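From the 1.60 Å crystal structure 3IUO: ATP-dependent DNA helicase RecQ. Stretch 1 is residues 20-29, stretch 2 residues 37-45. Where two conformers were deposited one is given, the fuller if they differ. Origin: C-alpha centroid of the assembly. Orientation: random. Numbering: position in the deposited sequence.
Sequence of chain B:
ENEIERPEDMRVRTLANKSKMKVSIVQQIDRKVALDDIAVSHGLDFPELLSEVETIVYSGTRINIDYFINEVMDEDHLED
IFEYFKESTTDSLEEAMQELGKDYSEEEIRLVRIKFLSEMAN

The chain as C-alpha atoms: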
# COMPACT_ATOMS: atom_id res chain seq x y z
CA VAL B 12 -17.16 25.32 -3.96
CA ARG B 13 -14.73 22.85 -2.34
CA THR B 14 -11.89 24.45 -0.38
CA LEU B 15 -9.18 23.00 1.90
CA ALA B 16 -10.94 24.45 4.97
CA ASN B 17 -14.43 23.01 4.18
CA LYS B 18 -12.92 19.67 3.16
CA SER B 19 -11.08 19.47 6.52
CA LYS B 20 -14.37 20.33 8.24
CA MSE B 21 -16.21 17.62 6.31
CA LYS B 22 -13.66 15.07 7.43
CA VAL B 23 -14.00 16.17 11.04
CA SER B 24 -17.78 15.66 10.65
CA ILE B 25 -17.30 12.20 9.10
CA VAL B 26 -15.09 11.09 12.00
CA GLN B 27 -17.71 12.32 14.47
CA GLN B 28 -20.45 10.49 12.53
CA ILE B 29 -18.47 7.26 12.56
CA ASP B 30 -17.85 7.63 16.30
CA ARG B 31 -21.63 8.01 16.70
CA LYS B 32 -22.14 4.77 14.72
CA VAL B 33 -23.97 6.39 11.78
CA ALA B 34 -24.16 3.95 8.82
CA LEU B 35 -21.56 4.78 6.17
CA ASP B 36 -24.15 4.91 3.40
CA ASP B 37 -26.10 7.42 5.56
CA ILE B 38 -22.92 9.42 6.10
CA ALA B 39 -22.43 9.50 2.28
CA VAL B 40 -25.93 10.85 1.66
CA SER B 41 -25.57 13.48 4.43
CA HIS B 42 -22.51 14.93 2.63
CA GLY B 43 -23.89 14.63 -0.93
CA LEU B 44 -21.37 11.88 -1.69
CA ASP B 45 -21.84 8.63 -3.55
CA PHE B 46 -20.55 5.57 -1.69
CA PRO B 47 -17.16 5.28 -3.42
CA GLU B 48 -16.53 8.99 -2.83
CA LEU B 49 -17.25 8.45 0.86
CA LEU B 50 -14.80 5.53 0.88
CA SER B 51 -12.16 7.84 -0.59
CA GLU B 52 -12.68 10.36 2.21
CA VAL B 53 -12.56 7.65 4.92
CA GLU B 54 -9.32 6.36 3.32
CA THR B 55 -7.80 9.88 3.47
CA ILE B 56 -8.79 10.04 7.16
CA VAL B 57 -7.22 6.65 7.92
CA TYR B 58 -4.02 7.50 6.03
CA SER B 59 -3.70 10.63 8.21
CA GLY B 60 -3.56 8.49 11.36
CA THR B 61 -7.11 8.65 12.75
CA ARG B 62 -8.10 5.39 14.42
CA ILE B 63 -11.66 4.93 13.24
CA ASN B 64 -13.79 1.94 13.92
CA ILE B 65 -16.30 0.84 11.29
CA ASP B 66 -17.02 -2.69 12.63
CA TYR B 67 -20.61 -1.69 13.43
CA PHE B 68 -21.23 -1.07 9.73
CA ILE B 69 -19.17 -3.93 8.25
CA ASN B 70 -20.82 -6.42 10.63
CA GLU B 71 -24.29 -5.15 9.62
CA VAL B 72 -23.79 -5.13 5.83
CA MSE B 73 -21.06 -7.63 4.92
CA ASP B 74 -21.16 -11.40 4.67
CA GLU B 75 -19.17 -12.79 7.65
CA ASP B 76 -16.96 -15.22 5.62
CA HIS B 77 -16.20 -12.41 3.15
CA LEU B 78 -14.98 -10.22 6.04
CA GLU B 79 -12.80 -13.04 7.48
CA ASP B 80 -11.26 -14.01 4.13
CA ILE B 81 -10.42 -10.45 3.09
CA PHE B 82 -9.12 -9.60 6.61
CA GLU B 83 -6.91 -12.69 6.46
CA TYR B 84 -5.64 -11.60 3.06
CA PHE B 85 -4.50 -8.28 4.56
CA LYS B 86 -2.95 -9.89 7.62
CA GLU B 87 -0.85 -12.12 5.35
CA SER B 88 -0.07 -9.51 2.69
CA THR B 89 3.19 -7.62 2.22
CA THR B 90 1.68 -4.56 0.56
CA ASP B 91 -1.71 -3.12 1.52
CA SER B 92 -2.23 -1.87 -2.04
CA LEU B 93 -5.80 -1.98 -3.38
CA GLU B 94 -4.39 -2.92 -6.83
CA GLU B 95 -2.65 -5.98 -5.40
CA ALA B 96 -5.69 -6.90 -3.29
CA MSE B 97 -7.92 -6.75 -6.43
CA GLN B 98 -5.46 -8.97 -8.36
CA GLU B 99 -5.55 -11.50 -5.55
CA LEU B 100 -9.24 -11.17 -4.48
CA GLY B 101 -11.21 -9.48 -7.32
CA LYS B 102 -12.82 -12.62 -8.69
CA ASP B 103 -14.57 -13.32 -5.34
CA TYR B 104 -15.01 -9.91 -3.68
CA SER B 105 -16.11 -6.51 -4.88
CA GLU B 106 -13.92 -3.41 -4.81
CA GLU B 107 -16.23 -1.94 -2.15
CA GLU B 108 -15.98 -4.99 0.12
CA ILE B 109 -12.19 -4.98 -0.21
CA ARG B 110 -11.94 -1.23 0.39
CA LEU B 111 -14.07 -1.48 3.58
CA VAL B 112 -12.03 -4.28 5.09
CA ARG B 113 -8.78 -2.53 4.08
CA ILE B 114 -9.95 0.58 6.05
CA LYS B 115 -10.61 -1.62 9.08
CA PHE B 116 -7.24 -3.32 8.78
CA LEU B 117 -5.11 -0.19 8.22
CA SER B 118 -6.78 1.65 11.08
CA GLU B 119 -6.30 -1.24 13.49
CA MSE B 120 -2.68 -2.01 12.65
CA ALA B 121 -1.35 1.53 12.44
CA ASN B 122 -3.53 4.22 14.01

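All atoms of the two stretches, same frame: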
# COMPACT_ATOMS: atom_id res chain seq x y z
N LYS B 20 -13.17 20.33 7.39
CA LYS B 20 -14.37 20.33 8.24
C LYS B 20 -15.26 19.12 7.98
O LYS B 20 -15.84 18.56 8.91
CB LYS B 20 -15.21 21.59 8.02
CG LYS B 20 -14.71 22.80 8.75
CD LYS B 20 -15.73 23.93 8.71
CE LYS B 20 -15.07 25.26 9.02
NZ LYS B 20 -13.91 25.08 9.95
N MSE B 21 -15.37 18.74 6.70
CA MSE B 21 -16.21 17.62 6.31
C MSE B 21 -15.64 16.34 6.89
O MSE B 21 -16.38 15.48 7.35
CB MSE B 21 -16.31 17.50 4.78
CG MSE B 21 -17.21 16.35 4.32
SE MSE B 21 -17.10 16.01 2.39
CE MSE B 21 -15.15 15.97 2.25
N LYS B 22 -14.31 16.24 6.88
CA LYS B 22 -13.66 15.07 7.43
C LYS B 22 -13.82 14.99 8.94
O LYS B 22 -14.03 13.91 9.49
CB LYS B 22 -12.19 15.00 7.01
CG LYS B 22 -11.98 14.64 5.52
CD LYS B 22 -10.51 14.59 5.09
CE LYS B 22 -9.93 15.98 4.90
NZ LYS B 22 -8.51 15.87 4.48
N VAL B 23 -13.78 16.14 9.60
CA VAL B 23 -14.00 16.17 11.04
C VAL B 23 -15.41 15.65 11.32
O VAL B 23 -15.60 14.85 12.26
CB VAL B 23 -13.77 17.58 11.63
CG1 VAL B 23 -14.39 17.68 13.04
CG2 VAL B 23 -12.27 17.92 11.66
N SER B 24 -16.39 16.10 10.52
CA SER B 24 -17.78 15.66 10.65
C SER B 24 -17.92 14.16 10.43
O SER B 24 -18.59 13.48 11.19
CB SER B 24 -18.68 16.41 9.67
OG SER B 24 -18.86 17.76 10.06
N ILE B 25 -17.24 13.64 9.40
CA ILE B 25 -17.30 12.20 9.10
C ILE B 25 -16.78 11.35 10.27
O ILE B 25 -17.37 10.32 10.63
CB ILE B 25 -16.56 11.87 7.79
CG1 ILE B 25 -17.38 12.41 6.61
CG2 ILE B 25 -16.40 10.37 7.60
CD1 ILE B 25 -16.60 12.50 5.29
N VAL B 26 -15.67 11.79 10.85
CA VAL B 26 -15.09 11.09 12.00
C VAL B 26 -16.08 11.09 13.16
O VAL B 26 -16.27 10.08 13.82
CB VAL B 26 -13.75 11.74 12.39
CG1 VAL B 26 -13.24 11.17 13.72
CG2 VAL B 26 -12.73 11.51 11.29
N GLN B 27 -16.74 12.23 13.38
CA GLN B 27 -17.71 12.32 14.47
C GLN B 27 -18.90 11.40 14.20
O GLN B 27 -19.38 10.72 15.12
CB GLN B 27 -18.17 13.77 14.65
CG GLN B 27 -17.07 14.67 15.20
CD GLN B 27 -17.46 16.14 15.27
OE1 GLN B 27 -18.37 16.60 14.56
NE2 GLN B 27 -16.76 16.89 16.12
N GLN B 28 -19.36 11.38 12.94
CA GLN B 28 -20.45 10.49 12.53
C GLN B 28 -20.10 9.02 12.75
O GLN B 28 -20.91 8.24 13.26
CB GLN B 28 -20.86 10.74 11.07
CG GLN B 28 -21.72 12.00 10.90
CD GLN B 28 -21.79 12.43 9.45
OE1 GLN B 28 -20.75 12.69 8.81
NE2 GLN B 28 -22.99 12.51 8.92
N ILE B 29 -18.87 8.64 12.41
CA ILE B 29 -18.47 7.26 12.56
C ILE B 29 -18.40 6.92 14.04
O ILE B 29 -18.83 5.85 14.45
CB ILE B 29 -17.13 6.97 11.87
CG1 ILE B 29 -17.32 6.95 10.33
CG2 ILE B 29 -16.55 5.63 12.34
CD1 ILE B 29 -16.02 6.96 9.53
N ASP B 37 -25.43 6.22 5.05
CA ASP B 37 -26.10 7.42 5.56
C ASP B 37 -25.16 8.61 5.67
O ASP B 37 -25.54 9.75 5.37
CB ASP B 37 -26.80 7.16 6.90
CG ASP B 37 -27.99 6.22 6.78
OD1 ASP B 37 -28.46 5.97 5.64
OD2 ASP B 37 -28.45 5.74 7.83
N ILE B 38 -23.92 8.36 6.08
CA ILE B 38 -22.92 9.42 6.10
C ILE B 38 -22.72 9.98 4.67
O ILE B 38 -22.70 11.19 4.48
CB ILE B 38 -21.56 8.92 6.70
CG1 ILE B 38 -21.73 8.51 8.16
CG2 ILE B 38 -20.50 9.99 6.57
CD1 ILE B 38 -20.45 7.94 8.82
N ALA B 39 -22.58 9.09 3.69
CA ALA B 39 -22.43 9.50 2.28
C ALA B 39 -23.54 10.46 1.88
O ALA B 39 -23.26 11.58 1.43
CB ALA B 39 -22.46 8.27 1.37
N VAL B 40 -24.78 10.04 2.09
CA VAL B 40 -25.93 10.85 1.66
C VAL B 40 -25.95 12.21 2.35
O VAL B 40 -26.20 13.23 1.69
CB VAL B 40 -27.29 10.08 1.71
CG1 VAL B 40 -27.20 8.75 0.95
CG2 VAL B 40 -27.78 9.84 3.15
N SER B 41 -25.62 12.23 3.64
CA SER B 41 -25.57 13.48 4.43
C SER B 41 -24.55 14.51 3.92
O SER B 41 -24.69 15.70 4.18
CB SER B 41 -25.31 13.19 5.91
OG SER B 41 -23.94 12.93 6.15
N HIS B 42 -23.53 14.04 3.20
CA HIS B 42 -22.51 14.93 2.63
C HIS B 42 -22.60 15.07 1.10
O HIS B 42 -21.69 15.62 0.46
CB HIS B 42 -21.12 14.47 3.05
CG HIS B 42 -20.85 14.63 4.51
ND1 HIS B 42 -20.72 15.87 5.10
CD2 HIS B 42 -20.71 13.72 5.50
CE1 HIS B 42 -20.50 15.71 6.39
NE2 HIS B 42 -20.49 14.42 6.66
N GLY B 43 -23.69 14.57 0.52
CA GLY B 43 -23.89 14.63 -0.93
C GLY B 43 -22.84 13.82 -1.68
O GLY B 43 -22.45 14.18 -2.80
N LEU B 44 -22.37 12.74 -1.06
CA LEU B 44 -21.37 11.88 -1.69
C LEU B 44 -22.00 10.58 -2.16
O LEU B 44 -22.95 10.09 -1.53
CB LEU B 44 -20.24 11.56 -0.69
CG LEU B 44 -19.45 12.71 -0.06
CD1 LEU B 44 -18.54 12.15 1.05
CD2 LEU B 44 -18.64 13.49 -1.09
N ASP B 45 -21.49 10.01 -3.25
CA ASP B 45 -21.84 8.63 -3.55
C ASP B 45 -20.94 7.73 -2.70
O ASP B 45 -19.98 8.22 -2.07
CB ASP B 45 -21.84 8.28 -5.05
CG ASP B 45 -20.47 8.34 -5.69
OD1 ASP B 45 -20.41 8.36 -6.94
OD2 ASP B 45 -19.46 8.33 -4.97

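Two helical segments that run nearly antiparallel can be held together by one side of each, and this pair from a RecQ helicase illustrates the principle. The N-to-C directions of helix 20-29 and helix 37-41 differ by 150°, and their axes approach to 10.8 Å. Because the directions oppose, an early residue of the first stretch meets a late residue of the second: M21 lies nearest H42, and I25 nearest I38. About 374 Å² of surface, summed over both sides, is buried between them.

K20 opens stretch 1 in the solvent and makes no contact. M21, present as selenomethionine, points toward stretch 2 with chi1 and chi2 both t, so its extended chain passes over one face of the H42 imidazole. M21 CG sits 4.0 Å from the ring centroid, close to the ring normal, in a CH-pi contact; beyond CG, M21 SE lies 4.3 Å from L44 CD1, while chi3 (p) sets only the terminal methyl. A long, flexible, polarizable side chain suits this position, where it must meet both an aromatic ring and a leucine beyond the helix end.

K22 and V23 take no part, and S24 begins the next turn. Its small side chain lies at the edge of the same imidazole, with S24 CB 3.8 Å from H42 CE1. I25, buried and directed sideways, packs its CG1 3.9 Å from I38 CG2 and 3.7 Å from H42 NE2, joining the aliphatic part of the interface to the imidazole.

V26 points away and Q27 is out of reach, so the following contact comes from Q28, one turn beyond S24. Its CA-to-CB bond points toward stretch 2, and the side chain touches I38, S41 and H42; Q28 CB lies 3.6 Å from I38 CD1. A long polar residue suits the margin of an apolar patch. The amide is probably turned over in the model, which leaves its polar pairings open. S41, for its part, adopts chi1 p and folds its hydroxyl back on its own helix, where S41 OG donates to I38 O at 2.7 Å.

I29 closes the stretch. Also buried and sideways, it brings CG1 to 3.6 Å from I38 CD1. I38 thus touches I25, Q28 and I29, and has the largest covered area of any residue here; its branched side chain, directed toward stretch 1, offers CG2 to I25 and CD1 to I29. H42, the other hub, stands where the second helix ends, followed by G43, whose positive phi favours glycine.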